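Local coordinates for protection of telomeres protein 1 (Schizosaccharomyces pombe, PDB 5USB), which binds single-stranded telomeric DNA to protect the 3' overhang of chromosome ends and regulates telomerase and telomere length, at residues Gln20-Phe31 / Asp74-Gly84. The protein carries 1 engineered substitution. Residues are numbered along the deposited sequence; the frame is centred on the assembly and turned at random. Where two conformers were deposited one is given.
Sequences QVIKTWYSDKNF and DFYCRNYIKEG. With nucleotides of chain B.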
# COMPACT_ATOMS: atom_id res chain seq x y z
N GLN A 20 -6.00 -3.42 -0.45
CA GLN A 20 -6.93 -2.84 0.50
C GLN A 20 -6.17 -2.00 1.52
O GLN A 20 -5.09 -2.38 1.99
CB GLN A 20 -7.73 -3.93 1.22
CG GLN A 20 -8.86 -3.31 2.02
CD GLN A 20 -9.83 -4.30 2.59
OE1 GLN A 20 -9.48 -5.44 2.90
NE2 GLN A 20 -11.07 -3.85 2.81
N VAL A 21 -6.72 -0.83 1.82
CA VAL A 21 -6.10 0.10 2.75
C VAL A 21 -6.44 -0.33 4.17
O VAL A 21 -7.62 -0.39 4.56
CB VAL A 21 -6.56 1.54 2.50
CG1 VAL A 21 -5.95 2.47 3.53
CG2 VAL A 21 -6.20 1.97 1.13
N ILE A 22 -5.40 -0.55 4.97
CA ILE A 22 -5.57 -0.95 6.36
C ILE A 22 -5.50 0.25 7.29
O ILE A 22 -6.28 0.34 8.24
CB ILE A 22 -4.51 -2.00 6.74
CG1 ILE A 22 -4.60 -3.26 5.89
CG2 ILE A 22 -4.67 -2.33 8.22
CD1 ILE A 22 -5.96 -3.93 5.95
N LYS A 23 -4.58 1.16 7.01
CA LYS A 23 -4.30 2.29 7.88
C LYS A 23 -3.92 3.50 7.04
O LYS A 23 -3.21 3.37 6.04
CB LYS A 23 -3.15 1.94 8.85
CG LYS A 23 -2.77 3.05 9.80
CD LYS A 23 -1.68 2.57 10.70
CE LYS A 23 -1.09 3.71 11.52
NZ LYS A 23 -2.00 4.16 12.55
N THR A 24 -4.37 4.67 7.48
CA THR A 24 -3.93 5.93 6.92
C THR A 24 -3.38 6.81 8.03
O THR A 24 -3.81 6.71 9.18
CB THR A 24 -5.06 6.69 6.21
OG1 THR A 24 -6.10 7.03 7.11
CG2 THR A 24 -5.67 5.84 5.11
N TRP A 25 -2.46 7.70 7.67
CA TRP A 25 -1.93 8.69 8.60
C TRP A 25 -1.53 9.93 7.83
O TRP A 25 -0.65 9.88 6.96
CB TRP A 25 -0.73 8.17 9.37
CG TRP A 25 -0.30 9.15 10.40
CD1 TRP A 25 0.76 9.99 10.33
CD2 TRP A 25 -0.94 9.41 11.66
NE1 TRP A 25 0.81 10.79 11.47
CE2 TRP A 25 -0.21 10.43 12.30
CE3 TRP A 25 -2.05 8.88 12.31
CZ2 TRP A 25 -0.57 10.93 13.55
CZ3 TRP A 25 -2.38 9.36 13.56
CH2 TRP A 25 -1.64 10.39 14.16
N TYR A 26 -2.21 11.05 8.11
CA TYR A 26 -1.84 12.31 7.50
C TYR A 26 -0.94 13.08 8.43
O TYR A 26 -1.07 13.00 9.67
CB TYR A 26 -3.07 13.17 7.12
CG TYR A 26 -4.01 13.54 8.25
CD1 TYR A 26 -3.80 14.68 9.04
CD2 TYR A 26 -5.13 12.78 8.50
CE1 TYR A 26 -4.68 15.01 10.04
CE2 TYR A 26 -6.01 13.10 9.53
CZ TYR A 26 -5.77 14.22 10.29
OH TYR A 26 -6.67 14.53 11.32
N SER A 27 -0.05 13.87 7.84
CA SER A 27 0.77 14.81 8.59
C SER A 27 0.94 16.07 7.77
O SER A 27 0.44 16.17 6.64
CB SER A 27 2.13 14.20 8.95
OG SER A 27 2.98 14.15 7.82
N ASP A 28 1.65 17.04 8.35
CA ASP A 28 1.93 18.28 7.64
C ASP A 28 2.97 18.13 6.54
O ASP A 28 3.14 19.06 5.75
CB ASP A 28 2.39 19.35 8.63
CG ASP A 28 1.28 19.81 9.55
OD1 ASP A 28 0.10 19.76 9.13
OD2 ASP A 28 1.58 20.23 10.69
N LYS A 29 3.68 17.00 6.47
CA LYS A 29 4.69 16.78 5.45
C LYS A 29 4.22 15.86 4.33
O LYS A 29 4.66 16.02 3.18
CB LYS A 29 5.95 16.19 6.08
CG LYS A 29 6.56 17.07 7.21
CD LYS A 29 7.54 18.11 6.67
CE LYS A 29 6.86 19.32 6.06
NZ LYS A 29 7.84 20.39 5.68
N ASN A 30 3.41 14.85 4.65
CA ASN A 30 3.05 13.85 3.66
C ASN A 30 1.82 13.08 4.14
O ASN A 30 1.27 13.34 5.20
CB ASN A 30 4.21 12.91 3.37
CG ASN A 30 4.75 12.27 4.61
OD1 ASN A 30 4.00 11.93 5.52
ND2 ASN A 30 6.06 12.15 4.68
N PHE A 31 1.37 12.15 3.30
CA PHE A 31 0.27 11.26 3.64
C PHE A 31 0.75 9.81 3.53
O PHE A 31 1.41 9.45 2.53
CB PHE A 31 -0.91 11.49 2.69
CG PHE A 31 -2.12 10.68 2.98
CD1 PHE A 31 -2.79 10.79 4.20
CD2 PHE A 31 -2.65 9.85 2.02
CE1 PHE A 31 -3.96 10.03 4.43
CE2 PHE A 31 -3.78 9.11 2.25
CZ PHE A 31 -4.42 9.18 3.45
N ASP A 74 -0.22 13.53 -2.05
CA ASP A 74 -0.68 13.81 -0.70
C ASP A 74 -1.94 14.67 -0.75
O ASP A 74 -2.98 14.29 -0.23
CB ASP A 74 0.47 14.52 0.01
CG ASP A 74 0.14 15.08 1.38
OD1 ASP A 74 -0.95 14.82 1.95
OD2 ASP A 74 1.02 15.82 1.92
N PHE A 75 -1.87 15.80 -1.43
CA PHE A 75 -3.04 16.66 -1.48
C PHE A 75 -4.26 15.93 -2.04
O PHE A 75 -5.38 16.17 -1.59
CB PHE A 75 -2.74 17.89 -2.32
CG PHE A 75 -1.69 18.78 -1.74
CD1 PHE A 75 -1.87 19.33 -0.48
CD2 PHE A 75 -0.59 19.14 -2.49
CE1 PHE A 75 -0.92 20.18 0.05
CE2 PHE A 75 0.37 19.98 -1.96
CZ PHE A 75 0.20 20.51 -0.69
N TYR A 76 -4.07 15.09 -3.05
CA TYR A 76 -5.19 14.36 -3.64
C TYR A 76 -5.78 13.37 -2.65
O TYR A 76 -7.00 13.29 -2.49
CB TYR A 76 -4.73 13.63 -4.89
CG TYR A 76 -5.82 12.82 -5.56
CD1 TYR A 76 -7.05 13.39 -5.85
CD2 TYR A 76 -5.64 11.52 -5.94
CE1 TYR A 76 -8.02 12.67 -6.47
CE2 TYR A 76 -6.60 10.80 -6.57
CZ TYR A 76 -7.81 11.39 -6.86
OH TYR A 76 -8.83 10.70 -7.49
N CYS A 77 -4.93 12.57 -1.99
CA CYS A 77 -5.43 11.42 -1.26
C CYS A 77 -5.78 11.68 0.20
O CYS A 77 -6.54 10.88 0.76
CB CYS A 77 -4.38 10.33 -1.30
SG CYS A 77 -4.21 9.52 -2.90
N ARG A 78 -5.24 12.72 0.82
CA ARG A 78 -5.20 12.80 2.28
C ARG A 78 -6.59 12.90 2.91
O ARG A 78 -6.77 12.50 4.08
CB ARG A 78 -4.35 14.00 2.72
CG ARG A 78 -4.95 15.42 2.50
CD ARG A 78 -4.25 16.40 3.46
NE ARG A 78 -2.92 15.87 3.70
CZ ARG A 78 -2.22 15.96 4.82
NH1 ARG A 78 -2.63 16.61 5.92
NH2 ARG A 78 -1.06 15.34 4.81
N ASN A 79 -7.56 13.46 2.20
CA ASN A 79 -8.91 13.54 2.72
C ASN A 79 -9.88 12.79 1.81
O ASN A 79 -11.06 13.15 1.70
CB ASN A 79 -9.34 15.00 2.88
CG ASN A 79 -10.37 15.18 3.95
OD1 ASN A 79 -10.72 14.23 4.64
ND2 ASN A 79 -10.86 16.41 4.10
N TYR A 80 -9.37 11.75 1.16
CA TYR A 80 -10.11 11.00 0.17
C TYR A 80 -9.99 9.49 0.37
O TYR A 80 -11.01 8.82 0.54
CB TYR A 80 -9.63 11.43 -1.22
CG TYR A 80 -10.24 10.69 -2.36
CD1 TYR A 80 -11.62 10.47 -2.43
CD2 TYR A 80 -9.46 10.23 -3.39
CE1 TYR A 80 -12.18 9.78 -3.49
CE2 TYR A 80 -10.03 9.54 -4.45
CZ TYR A 80 -11.37 9.35 -4.50
OH TYR A 80 -11.91 8.68 -5.56
N ILE A 81 -8.77 8.94 0.34
CA ILE A 81 -8.55 7.52 0.56
C ILE A 81 -8.70 7.23 2.05
O ILE A 81 -8.06 7.88 2.89
CB ILE A 81 -7.17 7.07 0.07
CG1 ILE A 81 -6.97 7.39 -1.38
CG2 ILE A 81 -6.95 5.56 0.33
CD1 ILE A 81 -7.93 6.70 -2.31
N LYS A 82 -9.54 6.26 2.38
CA LYS A 82 -9.90 5.97 3.77
C LYS A 82 -9.57 4.52 4.08
O LYS A 82 -9.51 3.66 3.19
CB LYS A 82 -11.39 6.14 4.08
CG LYS A 82 -12.03 7.50 3.71
CD LYS A 82 -11.41 8.64 4.44
CE LYS A 82 -11.96 9.98 3.94
NZ LYS A 82 -11.17 11.11 4.51
N GLU A 83 -9.39 4.24 5.36
CA GLU A 83 -9.23 2.88 5.81
C GLU A 83 -10.40 2.02 5.35
O GLU A 83 -11.57 2.42 5.49
CB GLU A 83 -9.10 2.87 7.35
CG GLU A 83 -7.83 3.57 7.76
CD GLU A 83 -7.54 3.65 9.24
OE1 GLU A 83 -6.43 4.13 9.61
OE2 GLU A 83 -8.40 3.21 10.05
N GLY A 84 -10.08 0.85 4.82
CA GLY A 84 -11.06 -0.08 4.29
C GLY A 84 -11.32 0.07 2.81
O GLY A 84 -11.83 -0.88 2.16
P DT B 9 -8.36 11.32 15.79
OP1 DT B 9 -8.95 11.45 17.12
OP2 DT B 9 -9.18 11.25 14.62
O5' DT B 9 -7.40 12.55 15.57
C5' DT B 9 -6.92 13.36 16.63
C4' DT B 9 -5.82 14.26 16.11
O4' DT B 9 -4.70 13.46 15.66
C3' DT B 9 -6.22 15.07 14.88
O3' DT B 9 -6.83 16.30 15.25
C2' DT B 9 -4.88 15.33 14.22
C1' DT B 9 -4.09 14.08 14.55
N1 DT B 9 -4.09 13.13 13.43
C2 DT B 9 -3.13 13.29 12.47
O2 DT B 9 -2.29 14.16 12.52
N3 DT B 9 -3.18 12.38 11.45
C4 DT B 9 -4.11 11.37 11.28
O4 DT B 9 -4.03 10.63 10.32
C5 DT B 9 -5.09 11.26 12.32
C7 DT B 9 -6.11 10.17 12.24
C6 DT B 9 -5.04 12.14 13.33
P DG B 7 -0.54 4.06 20.56
OP1 DG B 7 0.01 4.20 21.92
OP2 DG B 7 -1.77 3.35 20.34
O5' DG B 7 -0.76 5.50 19.91
C5' DG B 7 0.08 6.58 20.27
C4' DG B 7 -0.20 7.77 19.39
O4' DG B 7 0.38 7.52 18.09
C3' DG B 7 -1.68 8.08 19.15
O3' DG B 7 -1.89 9.46 19.37
C2' DG B 7 -1.85 7.91 17.66
C1' DG B 7 -0.46 8.11 17.13
N9 DG B 7 -0.25 7.44 15.86
C8 DG B 7 -1.01 6.43 15.33
N7 DG B 7 -0.62 6.06 14.14
C5 DG B 7 0.46 6.89 13.87
C6 DG B 7 1.28 6.98 12.72
O6 DG B 7 1.23 6.30 11.70
N1 DG B 7 2.25 7.96 12.86
C2 DG B 7 2.41 8.76 13.96
N2 DG B 7 3.40 9.65 13.90
N3 DG B 7 1.64 8.70 15.03
C4 DG B 7 0.69 7.75 14.92
P DG B 8 -3.25 9.99 19.89
OP1 DG B 8 -3.13 11.42 20.07
OP2 DG B 8 -3.67 9.18 20.99
O5' DG B 8 -4.31 9.64 18.75
C5' DG B 8 -4.49 10.56 17.69
C4' DG B 8 -5.30 9.95 16.57
O4' DG B 8 -4.69 8.76 16.07
C3' DG B 8 -6.74 9.57 16.92
O3' DG B 8 -7.45 10.02 15.78
C2' DG B 8 -6.71 8.05 16.94
C1' DG B 8 -5.67 7.77 15.87
N9 DG B 8 -4.99 6.47 15.84
C8 DG B 8 -4.56 5.85 14.70
N7 DG B 8 -3.89 4.76 14.94
C5 DG B 8 -3.85 4.67 16.32
C6 DG B 8 -3.26 3.69 17.16
O6 DG B 8 -2.63 2.68 16.83
N1 DG B 8 -3.46 3.97 18.50
C2 DG B 8 -4.14 5.06 18.98
N2 DG B 8 -4.22 5.16 20.31
N3 DG B 8 -4.69 5.99 18.21
C4 DG B 8 -4.51 5.73 16.90
O HOH W 1 -4.23 5.71 11.58
O HOH W 2 -9.15 6.68 7.00
O HOH W 3 0.97 17.91 3.82
O HOH W 4 -1.74 17.47 8.81
O HOH W 5 3.37 16.34 0.81
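V21 O accepts a hydrogen bond from G84 N (2.8 Å, N-H...O angle 161°), joining strand 14-26 of this OB-fold domain to the loop that follows helix 72-77. Beside it, the extended Q20 side chain brings NE2 to G84 O at 3.1 Å, the acceptor lying in the Q20 amide plane. E83 reaches along the strand beside K23, and its OE1 uses the anti lone pair to accept from T24 N at 3.0 Å. Farther along, F31 has CG anti to its backbone N (chi1 -177°), which turns one face of the ring to R78 CA; the CH-pi contact measures 3.6 Å to the centroid, 7° off the normal. R78 was deposited in two conformers, so the very short approach of its NH2 to S27 O is doubtful. Near the strand's end Y26 N donates to O4 of DT9 of chain B at 2.9 Å, while the W25 ring has C6 of DG7 of chain B over one face and N3 of DT9 over the opposite face, each 3.4 Å above the plane. With an alanine in place of W25, these two bases would probably lose the flat surface separating them and be freer to shift. A water between the segments accepts from E83 N at 2.9 Å and hydrogen-bonds T24 OG1.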